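Local coordinates for Glyoxalase/bleomycin resistance protein/dioxygenase (Albidiferax ferrireducens T118, PDB 4QB5) that belongs to the glyoxalase/bleomycin resistance/dioxygenase superfamily and may act as a dioxygenase, at residues K39-D42 and A43-T47. Residues are numbered along the deposited sequence; the frame is centred on the assembly and turned at random.
Sequences KFYD and ALLGT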
loop_
_atom_site.group_PDB
_atom_site.type_symbol
_atom_site.label_atom_id
_atom_site.label_comp_id
_atom_site.label_asym_id
_atom_site.label_seq_id
_atom_site.Cartn_x
_atom_site.Cartn_y
_atom_site.Cartn_z
ATOM N N LYS C 39 -4.761 6.361 -17.305
ATOM C CA LYS C 39 -4.917 7.758 -17.630
ATOM C C LYS C 39 -5.068 8.583 -16.343
ATOM O O LYS C 39 -4.463 9.654 -16.206
ATOM C CB LYS C 39 -6.082 7.927 -18.571
ATOM C CG LYS C 39 -6.347 9.381 -18.912
ATOM C CD LYS C 39 -7.442 9.486 -19.988
ATOM C CE LYS C 39 -8.368 10.644 -19.662
ATOM N NZ LYS C 39 -8.926 10.458 -18.285
ATOM N N PHE C 40 -5.848 8.088 -15.395
ATOM C CA PHE C 40 -5.885 8.706 -14.043
ATOM C C PHE C 40 -4.505 8.814 -13.367
ATOM O O PHE C 40 -4.097 9.931 -12.978
ATOM C CB PHE C 40 -6.897 7.938 -13.182
ATOM C CG PHE C 40 -6.979 8.401 -11.782
ATOM C CD1 PHE C 40 -7.793 9.451 -11.441
ATOM C CD2 PHE C 40 -6.269 7.790 -10.798
ATOM C CE1 PHE C 40 -7.896 9.864 -10.121
ATOM C CE2 PHE C 40 -6.364 8.194 -9.479
ATOM C CZ PHE C 40 -7.173 9.244 -9.130
ATOM N N TYR C 41 -3.781 7.694 -13.260
ATOM C CA TYR C 41 -2.486 7.677 -12.517
ATOM C C TYR C 41 -1.370 8.445 -13.246
ATOM O O TYR C 41 -0.551 9.074 -12.594
ATOM C CB TYR C 41 -2.052 6.258 -12.059
ATOM C CG TYR C 41 -2.849 5.797 -10.883
ATOM C CD1 TYR C 41 -2.565 6.293 -9.612
ATOM C CD2 TYR C 41 -3.903 4.852 -11.000
ATOM C CE1 TYR C 41 -3.303 5.925 -8.525
ATOM C CE2 TYR C 41 -4.614 4.430 -9.873
ATOM C CZ TYR C 41 -4.331 4.975 -8.660
ATOM O OH TYR C 41 -5.054 4.612 -7.525
ATOM N N ASP C 42 -1.347 8.382 -14.574
ATOM C CA ASP C 42 -0.456 9.226 -15.383
ATOM C C ASP C 42 -0.616 10.691 -14.993
ATOM O O ASP C 42 0.386 11.394 -14.653
ATOM C CB ASP C 42 -0.726 9.039 -16.913
ATOM C CG ASP C 42 -0.132 7.753 -17.466
ATOM O OD1 ASP C 42 0.461 6.899 -16.711
ATOM O OD2 ASP C 42 -0.258 7.544 -18.716
ATOM N N ALA C 43 -1.860 11.129 -14.962
ATOM C CA ALA C 43 -2.185 12.507 -14.639
ATOM C C ALA C 43 -1.853 12.821 -13.182
ATOM O O ALA C 43 -1.234 13.877 -12.851
ATOM C CB ALA C 43 -3.688 12.840 -14.913
ATOM N N LEU C 44 -2.236 11.897 -12.317
ATOM C CA LEU C 44 -2.107 12.096 -10.888
ATOM C C LEU C 44 -0.651 12.084 -10.440
ATOM O O LEU C 44 -0.172 13.011 -9.802
ATOM C CB LEU C 44 -2.824 10.970 -10.164
ATOM C CG LEU C 44 -2.862 11.095 -8.665
ATOM C CD1 LEU C 44 -3.959 12.066 -8.278
ATOM C CD2 LEU C 44 -3.046 9.733 -8.002
ATOM N N LEU C 45 0.033 11.010 -10.735
ATOM C CA LEU C 45 1.379 10.861 -10.273
ATOM C C LEU C 45 2.352 11.724 -11.063
ATOM O O LEU C 45 3.430 12.025 -10.551
ATOM C CB LEU C 45 1.797 9.405 -10.255
ATOM C CG LEU C 45 0.875 8.454 -9.433
ATOM C CD1 LEU C 45 1.335 7.040 -9.547
ATOM C CD2 LEU C 45 0.905 8.927 -7.995
ATOM N N GLY C 46 2.003 12.105 -12.295
ATOM C CA GLY C 46 2.818 13.093 -13.037
ATOM C C GLY C 46 3.023 14.375 -12.207
ATOM O O GLY C 46 4.059 15.032 -12.314
ATOM N N THR C 47 2.049 14.750 -11.389
ATOM C CA THR C 47 2.167 15.990 -10.624
ATOM C C THR C 47 3.278 15.857 -9.566
ATOM O O THR C 47 3.804 16.869 -9.087
ATOM C CB THR C 47 0.905 16.388 -9.844
ATOM O OG1 THR C 47 0.620 15.379 -8.828
ATOM C CG2 THR C 47 -0.269 16.628 -10.748
#
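Leu44 lies alongside both aromatic side chains of the preceding turn, Phe40 and Tyr41, and all three point the same way from helix 34-46. Followed outward, Leu44 first sets its CB 3.3 Å from Phe40 O, the carbonyl that also receives Leu44 N in an i+4 to i hydrogen bond of 2.8 Å lying in the carbonyl plane. With CG anti to the backbone N (chi1 -176°), the leucine then turns its CD2 branch toward the two rings. There CD2 meets Tyr41 CD1 at 3.8 Å and Phe40 CE2 at 3.9 Å, approaching both rings obliquely. The rings themselves are turned against each other: Phe40 CD2 sits over the centre of the Tyr41 ring, 3.7 Å above its plane, while Tyr41 CD2 lies in plane at the edge of the Phe40 ring. On the next position, Leu45 reaches Tyr41 CD1 with its own CD1 (4.0 Å), and its N donates a hydrogen bond to Tyr41 O at 2.7 Å. Tyr41 OH is hydrogen-bonded to Asp134. The Asp42 carboxylate is held by Lys38 (salt bridge from OD2) and by Tyr62 OH and Gly53 N (both to OD1). Four successive i+4 to i backbone hydrogen bonds, from Ala43 N to Gly46 N, hold the turn, the last of them bent. Dispersion contacts among Phe40, Tyr41, Leu44 and Leu45 thus give this helix of the alpha/beta VOC-type fold an apolar side that packs on strands 59-64 and 139-144 and, through Leu44, on Phe101 of helix 95-107, while the Leu44 carbonyl is gripped by two Thr47 donors, N and OG1, the hydroxyl at 2.7 Å arriving nearly along the C=O axis.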